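Local coordinates for mitogen activated protein kinase, putative (Leishmania donovani, PDB 4QNY), which probably transfers phosphate from ATP to protein substrates as a MAP kinase, and here holds an ATP analogue with magnesium, at residues A[82-87]-A[106-111]; A[132-137]-A[162-167]. One frame throughout, in Å; residues are numbered along the deposited sequence.

In the fold
Both contacts belong to the protein kinase fold, contact 1 at the hinge that holds the adenine of ANP and contact 2 in the C-terminal lobe, between helix 124-143 and strand 164-166, their centres about 10 Å apart. Asn82 joins them: its backbone O lies 3.0 Å from Ile166 N and its ND2 lies 2.9 Å from Leu164 O, both probable hydrogen bonds, so the loop leading to strand 86-90 is tied to strand 164-166. Whereas contact 1 touches the nucleotide directly, contact 2 does not reach it, the Ile166 side chain about 9 Å from both ANP and magnesium. The chain nevertheless continues from strand 164-166 through Cys167 to Asp168, which binds the metal together with Asn155.

Contact 1: A[82-87]-A[106-111]; sequences NIIGLR and DIMETD. With ANP (phosphoaminophosphonic acid-adenylate ester), chain D.
The adenine of ANP presents its N6/N1 edge to the backbone of 106-111, while aliphatic groups approach from both sides of its plane. Ile107 CD1 comes in obliquely at 3.4 Å from N1 on one side; on the other are Met108 CB, below the plane and just outside the N1 edge, and Ile84 CD1, beyond the amino group and 3.7 Å from N6. At the edge itself N6 donates to Asp106 O (2.6 Å) and Met108 N donates to N1 at 163°, the paired bonds by which a kinase hinge recognises adenine. With CG1 anti to its backbone N (chi1 -169°), Ile84 sends CD1 up against Asp106 O, 3.3 Å away, and alongside Met108 CG, so an apolar wall backs the polar edge. The Asp106 carboxylate and Arg87 guanidinium planes stand 66° apart. Asp106 OD1 lies well out of the guanidinium plane, 4.1 Å from Arg87 NE, which leaves at most a probable electrostatic attraction, with no N-H pointing at the oxygen. Asp106 OD2 instead accepts from a water that weakly takes the Gly85 N-H, and the backbones add one weak bond, Asp106 N to Gly85 O (3.4 Å). At the C-terminal end of 106-111, Asp111 OD2 accepts a very short bond (2.4 Å) from the ribose O2' of ANP; Asp111 sits at the N-cap of helix 112-117, its OD1 taking a weak bond from Lys113 N. The contact joins the two lobes: strand 86-90 is the edge of the five-stranded sheet, next to 101-106, Ile84 also packs on Leu75 of helix 62-77 and Leu157 of strand 156-158, and Thr110 pairs through its backbone with Val158.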
loop_
_atom_site.group_PDB
_atom_site.type_symbol
_atom_site.label_atom_id
_atom_site.label_comp_id
_atom_site.label_asym_id
_atom_site.label_seq_id
_atom_site.Cartn_x
_atom_site.Cartn_y
_atom_site.Cartn_z
ATOM N N ASN A 82 1.620 -13.631 1.782
ATOM C CA ASN A 82 1.747 -12.444 0.937
ATOM C C ASN A 82 1.309 -11.166 1.646
ATOM O O ASN A 82 1.142 -10.119 1.019
ATOM C CB ASN A 82 0.953 -12.626 -0.358
ATOM C CG ASN A 82 1.542 -13.701 -1.255
ATOM O OD1 ASN A 82 0.826 -14.560 -1.768
ATOM N ND2 ASN A 82 2.857 -13.658 -1.445
ATOM N N ILE A 83 1.124 -11.261 2.958
ATOM C CA ILE A 83 0.844 -10.098 3.792
ATOM C C ILE A 83 1.824 -10.093 4.959
ATOM O O ILE A 83 1.960 -11.098 5.657
ATOM C CB ILE A 83 -0.606 -10.099 4.319
ATOM C CG1 ILE A 83 -1.601 -10.135 3.156
ATOM C CG2 ILE A 83 -0.858 -8.882 5.197
ATOM C CD1 ILE A 83 -3.045 -10.278 3.588
ATOM N N ILE A 84 2.510 -8.971 5.161
ATOM C CA ILE A 84 3.556 -8.891 6.176
ATOM C C ILE A 84 3.000 -9.228 7.564
ATOM O O ILE A 84 1.942 -8.741 7.970
ATOM C CB ILE A 84 4.237 -7.496 6.184
ATOM C CG1 ILE A 84 5.503 -7.521 7.043
ATOM C CG2 ILE A 84 3.272 -6.399 6.622
ATOM C CD1 ILE A 84 6.621 -8.353 6.450
ATOM N N GLY A 85 3.711 -10.100 8.271
ATOM C CA GLY A 85 3.229 -10.637 9.530
ATOM C C GLY A 85 3.581 -9.796 10.740
ATOM O O GLY A 85 4.484 -8.962 10.695
ATOM N N LEU A 86 2.858 -10.027 11.829
ATOM C CA LEU A 86 3.092 -9.314 13.078
ATOM C C LEU A 86 3.737 -10.238 14.105
ATOM O O LEU A 86 3.199 -11.302 14.414
ATOM C CB LEU A 86 1.778 -8.748 13.623
ATOM C CG LEU A 86 1.877 -7.807 14.824
ATOM C CD1 LEU A 86 2.572 -6.515 14.431
ATOM C CD2 LEU A 86 0.497 -7.527 15.399
ATOM N N ARG A 87 4.889 -9.834 14.632
ATOM C CA ARG A 87 5.602 -10.656 15.604
ATOM C C ARG A 87 5.403 -10.174 17.038
ATOM O O ARG A 87 5.331 -10.986 17.961
ATOM C CB ARG A 87 7.097 -10.704 15.278
ATOM C CG ARG A 87 7.551 -12.023 14.665
ATOM C CD ARG A 87 8.958 -12.391 15.112
ATOM N NE ARG A 87 9.321 -13.751 14.723
ATOM C CZ ARG A 87 10.407 -14.387 15.150
ATOM N NH1 ARG A 87 11.243 -13.787 15.987
ATOM N NH2 ARG A 87 10.657 -15.625 14.745
ATOM N N ASP A 106 7.905 -9.283 10.607
ATOM C CA ASP A 106 8.875 -10.092 9.876
ATOM C C ASP A 106 9.702 -9.199 8.958
ATOM O O ASP A 106 9.232 -8.153 8.512
ATOM C CB ASP A 106 8.177 -11.184 9.063
ATOM C CG ASP A 106 7.556 -12.256 9.937
ATOM O OD1 ASP A 106 8.211 -12.685 10.910
ATOM O OD2 ASP A 106 6.415 -12.672 9.647
ATOM N N ILE A 107 10.932 -9.610 8.676
ATOM C CA ILE A 107 11.824 -8.799 7.859
ATOM C C ILE A 107 11.776 -9.218 6.388
ATOM O O ILE A 107 11.705 -10.404 6.063
ATOM C CB ILE A 107 13.284 -8.870 8.384
ATOM C CG1 ILE A 107 14.183 -7.887 7.631
ATOM C CG2 ILE A 107 13.830 -10.290 8.304
ATOM C CD1 ILE A 107 13.810 -6.439 7.842
ATOM N N MET A 108 11.781 -8.226 5.504
ATOM C CA MET A 108 11.898 -8.468 4.073
ATOM C C MET A 108 13.130 -7.736 3.552
ATOM O O MET A 108 13.568 -6.749 4.144
ATOM C CB MET A 108 10.635 -8.017 3.336
ATOM C CG MET A 108 9.389 -8.819 3.695
ATOM S SD MET A 108 9.436 -10.519 3.087
ATOM C CE MET A 108 9.237 -10.251 1.326
ATOM N N GLU A 109 13.688 -8.223 2.450
ATOM C CA GLU A 109 14.958 -7.709 1.944
ATOM C C GLU A 109 14.867 -6.257 1.469
ATOM O O GLU A 109 15.745 -5.449 1.769
ATOM C CB GLU A 109 15.469 -8.605 0.812
ATOM C CG GLU A 109 15.819 -10.016 1.268
ATOM C CD GLU A 109 16.276 -10.910 0.132
ATOM O OE1 GLU A 109 16.634 -10.376 -0.939
ATOM O OE2 GLU A 109 16.278 -12.145 0.310
ATOM N N THR A 110 13.806 -5.930 0.738
ATOM C CA THR A 110 13.625 -4.581 0.207
ATOM C C THR A 110 12.180 -4.371 -0.241
ATOM O O THR A 110 11.309 -5.180 0.077
ATOM C CB THR A 110 14.575 -4.310 -0.980
ATOM O OG1 THR A 110 14.366 -2.982 -1.473
ATOM C CG2 THR A 110 14.333 -5.310 -2.102
ATOM N N ASP A 111 11.916 -3.288 -0.964
ATOM C CA ASP A 111 10.595 -3.112 -1.559
ATOM C C ASP A 111 10.703 -2.684 -3.025
ATOM O O ASP A 111 11.799 -2.442 -3.533
ATOM C CB ASP A 111 9.758 -2.108 -0.751
ATOM C CG ASP A 111 10.365 -0.720 -0.712
ATOM O OD1 ASP A 111 10.629 -0.146 -1.785
ATOM O OD2 ASP A 111 10.583 -0.186 0.393
HETATM P PG ANP D . 2.587 4.611 8.124
HETATM O O1G ANP D . 3.667 4.720 9.153
HETATM O O2G ANP D . 1.667 3.378 8.472
HETATM O O3G ANP D . 1.706 5.925 8.151
HETATM P PB ANP D . 4.914 4.308 6.533
HETATM O O1B ANP D . 5.518 5.427 7.317
HETATM O O2B ANP D . 5.388 4.426 5.055
HETATM N N3B ANP D . 3.235 4.404 6.568
HETATM P PA ANP D . 5.712 1.670 6.248
HETATM O O1A ANP D . 5.260 1.836 4.847
HETATM O O2A ANP D . 5.061 0.475 6.950
HETATM O O3A ANP D . 5.375 2.947 7.147
HETATM O "O5'" ANP D . 7.290 1.530 6.239
HETATM C "C5'" ANP D . 8.135 2.454 5.522
HETATM C "C4'" ANP D . 9.209 1.678 4.798
HETATM O "O4'" ANP D . 9.874 0.788 5.717
HETATM C "C3'" ANP D . 8.722 0.774 3.674
HETATM O "O3'" ANP D . 8.558 1.505 2.464
HETATM C "C2'" ANP D . 9.850 -0.253 3.575
HETATM O "O2'" ANP D . 10.920 0.218 2.762
HETATM C "C1'" ANP D . 10.302 -0.379 5.036
HETATM N N9 ANP D . 9.751 -1.542 5.722
HETATM C C8 ANP D . 8.560 -1.619 6.390
HETATM N N7 ANP D . 8.310 -2.798 6.915
HETATM C C5 ANP D . 9.422 -3.545 6.560
HETATM C C6 ANP D . 9.777 -4.890 6.812
HETATM N N6 ANP D . 9.018 -5.742 7.503
HETATM N N1 ANP D . 10.957 -5.328 6.318
HETATM C C2 ANP D . 11.720 -4.479 5.623
HETATM N N3 ANP D . 11.490 -3.197 5.325
HETATM C C4 ANP D . 10.318 -2.792 5.826
HETATM O O HOH W 1 4.906 -12.595 7.038
#

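Contact 2: A[132-137]-A[162-167]; sequences YQALRA and CDLKIC
Gln133 reaches strand 164-166 with CG anti to its own carbonyl carbon and the chain extended beyond, which carries its terminal amide from the helix to the backbone of 162-167. There the amide spans Asp163: NE2 donates to Cys162 O over 2.7 Å in a nearly straight bond lying in both the carbonyl and the amide planes, and OE1 accepts from Leu164 N at 3.0 Å. The second bond is more bent (141°), its donor standing above the plane of the Gln133 carbonyl. NE2 also donates to Phe129 O one turn back in the helix, and OE1 takes a weak bond from Asn82 ND2, so four bonds hold the buried amide and fix which way round it sits. Leu164 and Gln133 cross obliquely, their CB atoms 3.7 Å apart. With CG anti to the backbone N (chi1 -170°), Leu164 lays CD2 over the backbone of Ala134, 3.8 Å from its CA. Ile166, two residues further on, sets the tip of its chain, CD1, against both Ala134 O and Ala137 CB, 3.7 Å from each. The axes of helix segment 132-137 and strand 164-166 approach to 8.0 Å, running in similar directions at 36°, a closeness consistent with the small alanines on the facing side of the helix. Leu164 and Ile166 also touch Ile156 of the neighbouring antiparallel strand 156-158. Packing of this long helix against the short antiparallel hairpin 156-158/164-166 is part of the core of the kinase C-lobe; the hairpin follows the catalytic loop, and its second strand leads through Cys167 into the DFG motif, whose Asp168 binds magnesium.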
loop_
_atom_site.group_PDB
_atom_site.type_symbol
_atom_site.label_atom_id
_atom_site.label_comp_id
_atom_site.label_asym_id
_atom_site.label_seq_id
_atom_site.Cartn_x
_atom_site.Cartn_y
_atom_site.Cartn_z
ATOM N N TYR A 132 0.890 -11.537 -9.369
ATOM C CA TYR A 132 -0.038 -12.534 -8.846
ATOM C C TYR A 132 -0.040 -12.553 -7.321
ATOM O O TYR A 132 -1.095 -12.666 -6.699
ATOM C CB TYR A 132 0.290 -13.929 -9.380
ATOM C CG TYR A 132 -0.702 -14.977 -8.925
ATOM C CD1 TYR A 132 -1.923 -15.128 -9.569
ATOM C CD2 TYR A 132 -0.424 -15.805 -7.845
ATOM C CE1 TYR A 132 -2.838 -16.077 -9.154
ATOM C CE2 TYR A 132 -1.333 -16.759 -7.424
ATOM C CZ TYR A 132 -2.537 -16.890 -8.082
ATOM O OH TYR A 132 -3.443 -17.838 -7.666
ATOM N N GLN A 133 1.144 -12.451 -6.725
ATOM C CA GLN A 133 1.266 -12.431 -5.270
ATOM C C GLN A 133 0.570 -11.210 -4.683
ATOM O O GLN A 133 -0.067 -11.293 -3.633
ATOM C CB GLN A 133 2.736 -12.447 -4.850
ATOM C CG GLN A 133 3.396 -13.813 -4.929
ATOM C CD GLN A 133 4.872 -13.759 -4.594
ATOM O OE1 GLN A 133 5.297 -14.212 -3.532
ATOM N NE2 GLN A 133 5.664 -13.200 -5.502
ATOM N N ALA A 134 0.690 -10.080 -5.371
ATOM C CA ALA A 134 0.061 -8.843 -4.927
ATOM C C ALA A 134 -1.459 -8.935 -5.023
ATOM O O ALA A 134 -2.174 -8.491 -4.124
ATOM C CB ALA A 134 0.575 -7.666 -5.740
ATOM N N LEU A 135 -1.945 -9.516 -6.116
ATOM C CA LEU A 135 -3.379 -9.690 -6.328
ATOM C C LEU A 135 -3.972 -10.686 -5.341
ATOM O O LEU A 135 -5.040 -10.454 -4.775
ATOM C CB LEU A 135 -3.655 -10.150 -7.760
ATOM C CG LEU A 135 -3.466 -9.106 -8.859
ATOM C CD1 LEU A 135 -3.444 -9.775 -10.221
ATOM C CD2 LEU A 135 -4.569 -8.062 -8.792
ATOM N N ARG A 136 -3.271 -11.797 -5.142
ATOM C CA ARG A 136 -3.697 -12.819 -4.196
ATOM C C ARG A 136 -3.806 -12.242 -2.785
ATOM O O ARG A 136 -4.707 -12.596 -2.023
ATOM C CB ARG A 136 -2.725 -13.998 -4.218
ATOM C CG ARG A 136 -3.077 -15.113 -3.256
ATOM C CD ARG A 136 -1.905 -16.060 -3.069
ATOM N NE ARG A 136 -2.051 -16.864 -1.860
ATOM C CZ ARG A 136 -1.802 -16.417 -0.633
ATOM N NH1 ARG A 136 -1.396 -15.168 -0.448
ATOM N NH2 ARG A 136 -1.962 -17.218 0.411
ATOM N N ALA A 137 -2.888 -11.341 -2.449
ATOM C CA ALA A 137 -2.910 -10.675 -1.152
ATOM C C ALA A 137 -4.103 -9.732 -1.051
ATOM O O ALA A 137 -4.771 -9.671 -0.020
ATOM C CB ALA A 137 -1.612 -9.919 -0.921
ATOM N N CYS A 162 11.887 -13.395 -4.980
ATOM C CA CYS A 162 10.714 -12.776 -5.599
ATOM C C CYS A 162 9.443 -13.004 -4.782
ATOM O O CYS A 162 8.336 -12.802 -5.280
ATOM C CB CYS A 162 10.519 -13.280 -7.033
ATOM S SG CYS A 162 11.631 -12.527 -8.242
ATOM N N ASP A 163 9.605 -13.420 -3.530
ATOM C CA ASP A 163 8.477 -13.514 -2.610
ATOM C C ASP A 163 7.985 -12.109 -2.292
ATOM O O ASP A 163 8.781 -11.185 -2.153
ATOM C CB ASP A 163 8.871 -14.251 -1.327
ATOM C CG ASP A 163 9.155 -15.724 -1.563
ATOM O OD1 ASP A 163 8.671 -16.272 -2.576
ATOM O OD2 ASP A 163 9.859 -16.333 -0.732
ATOM N N LEU A 164 6.670 -11.949 -2.180
ATOM C CA LEU A 164 6.081 -10.623 -2.037
ATOM C C LEU A 164 5.194 -10.520 -0.800
ATOM O O LEU A 164 4.480 -11.462 -0.462
ATOM C CB LEU A 164 5.282 -10.275 -3.297
ATOM C CG LEU A 164 4.768 -8.847 -3.482
ATOM C CD1 LEU A 164 4.831 -8.472 -4.952
ATOM C CD2 LEU A 164 3.346 -8.701 -2.961
ATOM N N LYS A 165 5.249 -9.370 -0.131
ATOM C CA LYS A 165 4.410 -9.111 1.038
ATOM C C LYS A 165 3.926 -7.662 1.074
ATOM O O LYS A 165 4.727 -6.728 1.022
ATOM C CB LYS A 165 5.167 -9.435 2.330
ATOM C CG LYS A 165 5.406 -10.919 2.563
ATOM C CD LYS A 165 6.039 -11.175 3.919
ATOM C CE LYS A 165 6.343 -12.652 4.113
ATOM N NZ LYS A 165 6.989 -12.916 5.429
ATOM N N ILE A 166 2.611 -7.482 1.169
ATOM C CA ILE A 166 2.016 -6.151 1.244
ATOM C C ILE A 166 2.075 -5.604 2.669
ATOM O O ILE A 166 1.746 -6.308 3.623
ATOM C CB ILE A 166 0.548 -6.164 0.761
ATOM C CG1 ILE A 166 0.480 -6.467 -0.739
ATOM C CG2 ILE A 166 -0.135 -4.835 1.057
ATOM C CD1 ILE A 166 -0.909 -6.339 -1.326
ATOM N N CYS A 167 2.500 -4.351 2.811
ATOM C CA CYS A 167 2.587 -3.719 4.123
ATOM C C CYS A 167 1.863 -2.374 4.161
ATOM O O CYS A 167 1.206 -1.984 3.194
ATOM C CB CYS A 167 4.052 -3.527 4.528
ATOM S SG CYS A 167 4.946 -2.282 3.567
#